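Long-range contact in probable sugar kinase (Clostridium perfringens, PDB 3KZH), which probably phosphorylates a sugar, as a carbohydrate kinase of the pfkB (ribokinase-like) family: residues V11-F22 with G35-R46. Sequence-based numbering, arbitrary orientation.
Sequences VFGASVVDVFGF and GHVKISFGGVCR
V17 fits between I39 and F41 on the antiparallel hairpin of strands 16-23 and 32-42, part of the small sheet, or lid, of a ribokinase-like kinase. Its two methyls divide the work: CG1, trans to the backbone N (chi1 176°), lies 3.9 Å from I39 CG2, while CG2 meets the edge of the F41 ring. Beta-branched valine suits this face, carrying two methyls close to the backbone; V17 uses both, V19 one, its CG1 4.0 Å from V37 CG1. At G21 no side chain faces V37, whose backbone N donates a hydrogen bond to D115 OD2 of the second subunit.

On the other face small S40 sits across from D18, its OG 3.6 Å from D18 CB, and F20 packs against Y99, A101 and L103 of strand 98-103. F22 lies alongside K38, its ring edge at K38 CB and its CD2 3.5 Å from H36 O.

Eight backbone bonds pair the strands. Beyond them G43, the N-cap of helix 44-54, has no room for a side chain between A14 O and the G42 carbonyl (phi 98°). C45, small and apolar, packs against V11 CG1 and, with chi1 -69°, rests its SG 3.7 Å from G13 CA, where bare glycine leaves room.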
ATOM      1  N   VAL A  11       0.539 -23.006  -7.389  1.00 16.15           N
ATOM      2  CA  VAL A  11       1.485 -22.069  -7.975  1.00 18.75           C
ATOM      3  C   VAL A  11       2.399 -21.743  -6.800  1.00 20.75           C
ATOM      4  O   VAL A  11       1.917 -21.415  -5.717  1.00 21.37           O
ATOM      5  CB  VAL A  11       0.790 -20.776  -8.535  1.00 18.95           C
ATOM      6  CG1 VAL A  11       1.819 -19.830  -9.159  1.00 14.85           C
ATOM      7  CG2 VAL A  11      -0.274 -21.131  -9.572  1.00 13.45           C
ATOM      8  N   PHE A  12       3.703 -21.913  -6.999  1.00 21.11           N
ATOM      9  CA  PHE A  12       4.701 -21.651  -5.959  1.00 21.02           C
ATOM     10  C   PHE A  12       5.698 -20.599  -6.462  1.00 18.91           C
ATOM     11  O   PHE A  12       6.404 -20.848  -7.428  1.00 20.33           O
ATOM     12  CB  PHE A  12       5.412 -22.980  -5.593  1.00 24.04           C
ATOM     13  CG  PHE A  12       6.423 -22.872  -4.471  1.00 24.08           C
ATOM     14  CD1 PHE A  12       6.014 -22.987  -3.131  1.00 27.32           C
ATOM     15  CD2 PHE A  12       7.797 -22.705  -4.750  1.00 24.86           C
ATOM     16  CE1 PHE A  12       6.961 -22.938  -2.056  1.00 26.58           C
ATOM     17  CE2 PHE A  12       8.758 -22.651  -3.702  1.00 27.27           C
ATOM     18  CZ  PHE A  12       8.332 -22.771  -2.346  1.00 24.85           C
ATOM     19  N   GLY A  13       5.775 -19.457  -5.780  1.00 17.97           N
ATOM     20  CA  GLY A  13       6.691 -18.395  -6.176  1.00 18.99           C
ATOM     21  C   GLY A  13       6.495 -17.044  -5.500  1.00 19.86           C
ATOM     22  O   GLY A  13       5.629 -16.883  -4.646  1.00 19.30           O
ATOM     23  N   ALA A  14       7.257 -16.054  -5.955  1.00 21.53           N
ATOM     24  CA  ALA A  14       7.249 -14.691  -5.408  1.00 23.32           C
ATOM     25  C   ALA A  14       6.040 -13.774  -5.663  1.00 23.28           C
ATOM     26  O   ALA A  14       5.323 -13.926  -6.648  1.00 25.12           O
ATOM     27  CB  ALA A  14       8.526 -13.981  -5.830  1.00 20.76           C
ATOM     28  N   SER A  15       5.823 -12.853  -4.721  1.00 25.80           N
ATOM     29  CA  SER A  15       4.773 -11.828  -4.761  1.00 27.16           C
ATOM     30  C   SER A  15       5.495 -10.519  -4.485  1.00 28.09           C
ATOM     31  O   SER A  15       6.128 -10.366  -3.438  1.00 28.40           O
ATOM     32  CB  SER A  15       3.724 -12.008  -3.660  1.00 26.11           C
ATOM     33  OG  SER A  15       2.868 -13.091  -3.903  1.00 28.72           O
ATOM     34  N   VAL A  16       5.401  -9.579  -5.420  1.00 28.01           N
ATOM     35  CA  VAL A  16       6.046  -8.282  -5.274  1.00 28.36           C
ATOM     36  C   VAL A  16       5.023  -7.156  -5.371  1.00 29.20           C
ATOM     37  O   VAL A  16       4.114  -7.214  -6.199  1.00 30.94           O
ATOM     38  CB  VAL A  16       7.122  -8.037  -6.387  1.00 28.58           C
ATOM     39  CG1 VAL A  16       7.922  -6.748  -6.100  1.00 27.21           C
ATOM     40  CG2 VAL A  16       8.066  -9.231  -6.539  1.00 26.33           C
ATOM     41  N   VAL A  17       5.171  -6.143  -4.516  1.00 27.87           N
ATOM     42  CA  VAL A  17       4.317  -4.958  -4.569  1.00 27.24           C
ATOM     43  C   VAL A  17       5.197  -3.848  -5.163  1.00 26.14           C
ATOM     44  O   VAL A  17       6.225  -3.514  -4.590  1.00 27.92           O
ATOM     45  CB  VAL A  17       3.790  -4.505  -3.165  1.00 27.23           C
ATOM     46  CG1 VAL A  17       2.985  -3.203  -3.286  1.00 27.48           C
ATOM     47  CG2 VAL A  17       2.897  -5.568  -2.553  1.00 25.65           C
ATOM     48  N   ASP A  18       4.823  -3.332  -6.331  1.00 24.37           N
ATOM     49  CA  ASP A  18       5.556  -2.244  -6.988  1.00 25.81           C
ATOM     50  C   ASP A  18       4.950  -0.881  -6.624  1.00 24.93           C
ATOM     51  O   ASP A  18       3.734  -0.705  -6.677  1.00 23.50           O
ATOM     52  CB  ASP A  18       5.526  -2.409  -8.508  1.00 27.23           C
ATOM     53  CG  ASP A  18       6.403  -3.547  -9.005  1.00 29.31           C
ATOM     54  OD1 ASP A  18       7.532  -3.713  -8.508  1.00 29.86           O
ATOM     55  OD2 ASP A  18       5.970  -4.258  -9.933  1.00 30.61           O
ATOM     56  N   VAL A  19       5.795   0.050  -6.179  1.00 25.28           N
ATOM     57  CA  VAL A  19       5.371   1.414  -5.816  1.00 25.30           C
ATOM     58  C   VAL A  19       6.176   2.381  -6.694  1.00 25.25           C
ATOM     59  O   VAL A  19       7.373   2.579  -6.489  1.00 24.30           O
ATOM     60  CB  VAL A  19       5.591   1.730  -4.298  1.00 25.05           C
ATOM     61  CG1 VAL A  19       4.911   3.048  -3.929  1.00 21.12           C
ATOM     62  CG2 VAL A  19       5.037   0.611  -3.409  1.00 23.03           C
ATOM     63  N   PHE A  20       5.507   2.949  -7.689  1.00 26.75           N
ATOM     64  CA  PHE A  20       6.130   3.854  -8.648  1.00 30.35           C
ATOM     65  C   PHE A  20       5.704   5.313  -8.518  1.00 31.49           C
ATOM     66  O   PHE A  20       4.512   5.617  -8.476  1.00 31.29           O
ATOM     67  CB  PHE A  20       5.827   3.395 -10.080  1.00 33.87           C
ATOM     68  CG  PHE A  20       6.549   2.147 -10.507  1.00 38.31           C
ATOM     69  CD1 PHE A  20       7.950   2.133 -10.637  1.00 40.02           C
ATOM     70  CD2 PHE A  20       5.820   0.990 -10.855  1.00 41.75           C
ATOM     71  CE1 PHE A  20       8.636   0.976 -11.117  1.00 41.64           C
ATOM     72  CE2 PHE A  20       6.486  -0.180 -11.338  1.00 42.46           C
ATOM     73  CZ  PHE A  20       7.901  -0.182 -11.468  1.00 41.98           C
ATOM     74  N   GLY A  21       6.690   6.207  -8.487  1.00 30.88           N
ATOM     75  CA  GLY A  21       6.428   7.636  -8.406  1.00 31.48           C
ATOM     76  C   GLY A  21       6.837   8.301  -9.703  1.00 31.19           C
ATOM     77  O   GLY A  21       8.018   8.321 -10.038  1.00 29.58           O
ATOM     78  N   PHE A  22       5.853   8.803 -10.449  1.00 31.57           N
ATOM     79  CA  PHE A  22       6.088   9.471 -11.733  1.00 33.76           C
ATOM     80  C   PHE A  22       6.105  10.983 -11.536  1.00 33.59           C
ATOM     81  O   PHE A  22       5.110  11.549 -11.086  1.00 34.34           O
ATOM     82  CB  PHE A  22       4.978   9.120 -12.742  1.00 33.50           C
ATOM     83  CG  PHE A  22       4.865   7.651 -13.054  1.00 36.26           C
ATOM     84  CD1 PHE A  22       5.496   7.109 -14.195  1.00 36.91           C
ATOM     85  CD2 PHE A  22       4.116   6.793 -12.220  1.00 34.91           C
ATOM     86  CE1 PHE A  22       5.385   5.719 -14.506  1.00 34.92           C
ATOM     87  CE2 PHE A  22       3.996   5.409 -12.519  1.00 34.80           C
ATOM     88  CZ  PHE A  22       4.634   4.872 -13.666  1.00 33.33           C
ATOM     89  N   GLY A  35       4.267  14.681  -8.015  1.00 41.10           N
ATOM     90  CA  GLY A  35       4.013  13.588  -8.928  1.00 40.67           C
ATOM     91  C   GLY A  35       2.817  12.703  -8.662  1.00 39.73           C
ATOM     92  O   GLY A  35       1.920  13.051  -7.897  1.00 38.29           O
ATOM     93  N   HIS A  36       2.812  11.559  -9.340  1.00 37.63           N
ATOM     94  CA  HIS A  36       1.743  10.582  -9.231  1.00 36.44           C
ATOM     95  C   HIS A  36       2.282   9.232  -8.776  1.00 34.19           C
ATOM     96  O   HIS A  36       3.196   8.684  -9.391  1.00 33.23           O
ATOM     97  CB  HIS A  36       1.008  10.447 -10.572  1.00 35.96           C
ATOM     98  CG  HIS A  36      -0.184   9.542 -10.523  1.00 39.64           C
ATOM     99  ND1 HIS A  36      -1.162   9.654  -9.559  1.00 40.48           N
ATOM    100  CD2 HIS A  36      -0.544   8.500 -11.306  1.00 39.92           C
ATOM    101  CE1 HIS A  36      -2.074   8.720  -9.752  1.00 38.86           C
ATOM    102  NE2 HIS A  36      -1.725   8.006 -10.805  1.00 39.64           N
ATOM    103  N   VAL A  37       1.689   8.713  -7.705  1.00 32.46           N
ATOM    104  CA  VAL A  37       2.060   7.421  -7.141  1.00 35.10           C
ATOM    105  C   VAL A  37       1.137   6.313  -7.657  1.00 35.83           C
ATOM    106  O   VAL A  37      -0.091   6.425  -7.586  1.00 36.35           O
ATOM    107  CB  VAL A  37       2.039   7.444  -5.600  1.00 35.14           C
ATOM    108  CG1 VAL A  37       2.480   6.090  -5.019  1.00 36.83           C
ATOM    109  CG2 VAL A  37       2.939   8.531  -5.102  1.00 35.86           C
ATOM    110  N   LYS A  38       1.755   5.249  -8.163  1.00 36.40           N
ATOM    111  CA  LYS A  38       1.041   4.098  -8.702  1.00 37.83           C
ATOM    112  C   LYS A  38       1.481   2.855  -7.924  1.00 35.78           C
ATOM    113  O   LYS A  38       2.673   2.589  -7.779  1.00 32.95           O
ATOM    114  CB  LYS A  38       1.370   3.947 -10.198  1.00 41.20           C
ATOM    115  CG  LYS A  38       0.244   3.444 -11.094  1.00 46.54           C
ATOM    116  CD  LYS A  38       0.107   1.921 -11.095  1.00 50.70           C
ATOM    117  CE  LYS A  38      -1.235   1.484 -11.677  1.00 52.22           C
ATOM    118  NZ  LYS A  38      -1.548   0.053 -11.380  1.00 51.57           N
ATOM    119  N   ILE A  39       0.502   2.138  -7.377  1.00 35.21           N
ATOM    120  CA  ILE A  39       0.756   0.904  -6.631  1.00 34.54           C
ATOM    121  C   ILE A  39       0.192  -0.265  -7.444  1.00 32.24           C
ATOM    122  O   ILE A  39      -0.972  -0.246  -7.850  1.00 31.24           O
ATOM    123  CB  ILE A  39       0.105   0.903  -5.208  1.00 36.08           C
ATOM    124  CG1 ILE A  39       0.454   2.173  -4.430  1.00 37.21           C
ATOM    125  CG2 ILE A  39       0.605  -0.288  -4.395  1.00 36.72           C
ATOM    126  CD1 ILE A  39      -0.546   3.311  -4.618  1.00 41.27           C
ATOM    127  N   SER A  40       1.035  -1.258  -7.711  1.00 31.74           N
ATOM    128  CA  SER A  40       0.617  -2.438  -8.467  1.00 30.01           C
ATOM    129  C   SER A  40       1.240  -3.714  -7.922  1.00 29.17           C
ATOM    130  O   SER A  40       2.311  -3.683  -7.324  1.00 27.98           O
ATOM    131  CB  SER A  40       0.951  -2.285  -9.954  1.00 31.51           C
ATOM    132  OG  SER A  40       2.344  -2.137 -10.162  1.00 31.80           O
ATOM    133  N   PHE A  41       0.554  -4.830  -8.141  1.00 26.16           N
ATOM    134  CA  PHE A  41       1.022  -6.138  -7.700  1.00 25.02           C
ATOM    135  C   PHE A  41       1.719  -6.881  -8.833  1.00 23.57           C
ATOM    136  O   PHE A  41       1.204  -6.962  -9.952  1.00 23.24           O
ATOM    137  CB  PHE A  41      -0.140  -6.968  -7.160  1.00 23.45           C
ATOM    138  CG  PHE A  41      -0.878  -6.328  -6.019  1.00 21.26           C
ATOM    139  CD1 PHE A  41      -0.189  -5.814  -4.903  1.00 20.99           C
ATOM    140  CD2 PHE A  41      -2.280  -6.272  -6.036  1.00 21.15           C
ATOM    141  CE1 PHE A  41      -0.883  -5.251  -3.812  1.00 20.40           C
ATOM    142  CE2 PHE A  41      -2.989  -5.706  -4.948  1.00 20.28           C
ATOM    143  CZ  PHE A  41      -2.287  -5.202  -3.835  1.00 18.10           C
ATOM    144  N   GLY A  42       2.891  -7.427  -8.525  1.00 24.59           N
ATOM    145  CA  GLY A  42       3.686  -8.132  -9.512  1.00 23.06           C
ATOM    146  C   GLY A  42       4.236  -9.457  -9.040  1.00 21.45           C
ATOM    147  O   GLY A  42       3.827  -9.982  -8.001  1.00 17.15           O
ATOM    148  N   GLY A  43       5.244  -9.936  -9.773  1.00 20.52           N
ATOM    149  CA  GLY A  43       5.851 -11.232  -9.516  1.00 20.44           C
ATOM    150  C   GLY A  43       5.173 -12.166 -10.503  1.00 19.38           C
ATOM    151  O   GLY A  43       3.949 -12.255 -10.493  1.00 17.40           O
ATOM    152  N   VAL A  44       5.950 -12.815 -11.377  1.00 22.52           N
ATOM    153  CA  VAL A  44       5.445 -13.743 -12.416  1.00 22.48           C
ATOM    154  C   VAL A  44       4.410 -14.741 -11.889  1.00 20.88           C
ATOM    155  O   VAL A  44       3.299 -14.843 -12.420  1.00 15.61           O
ATOM    156  CB  VAL A  44       6.626 -14.527 -13.105  1.00 24.04           C
ATOM    157  CG1 VAL A  44       6.109 -15.612 -14.057  1.00 22.79           C
ATOM    158  CG2 VAL A  44       7.526 -13.566 -13.877  1.00 23.16           C
ATOM    159  N   CYS A  45       4.779 -15.420 -10.805  1.00 20.35           N
ATOM    160  CA  CYS A  45       3.940 -16.415 -10.157  1.00 19.75           C
ATOM    161  C   CYS A  45       2.644 -15.859  -9.584  1.00 20.72           C
ATOM    162  O   CYS A  45       1.603 -16.516  -9.673  1.00 19.33           O
ATOM    163  CB  CYS A  45       4.753 -17.156  -9.111  1.00 20.72           C
ATOM    164  SG  CYS A  45       6.043 -18.221  -9.844  1.00 15.57           S
ATOM    165  N   ARG A  46       2.689 -14.628  -9.065  1.00 21.49           N
ATOM    166  CA  ARG A  46       1.489 -13.974  -8.523  1.00 21.47           C
ATOM    167  C   ARG A  46       0.534 -13.575  -9.634  1.00 18.59           C
ATOM    168  O   ARG A  46      -0.677 -13.605  -9.442  1.00 16.36           O
ATOM    169  CB  ARG A  46       1.840 -12.745  -7.666  1.00 22.49           C
ATOM    170  CG  ARG A  46       0.705 -12.311  -6.704  1.00 21.46           C
ATOM    171  CD  ARG A  46       0.434 -10.820  -6.723  1.00 25.77           C
ATOM    172  NE  ARG A  46      -0.603 -10.474  -7.699  1.00 29.85           N
ATOM    173  CZ  ARG A  46      -0.366 -10.132  -8.958  1.00 28.72           C
ATOM    174  NH1 ARG A  46       0.876 -10.072  -9.392  1.00 31.99           N
ATOM    175  NH2 ARG A  46      -1.360  -9.951  -9.801  1.00 28.18           N
TER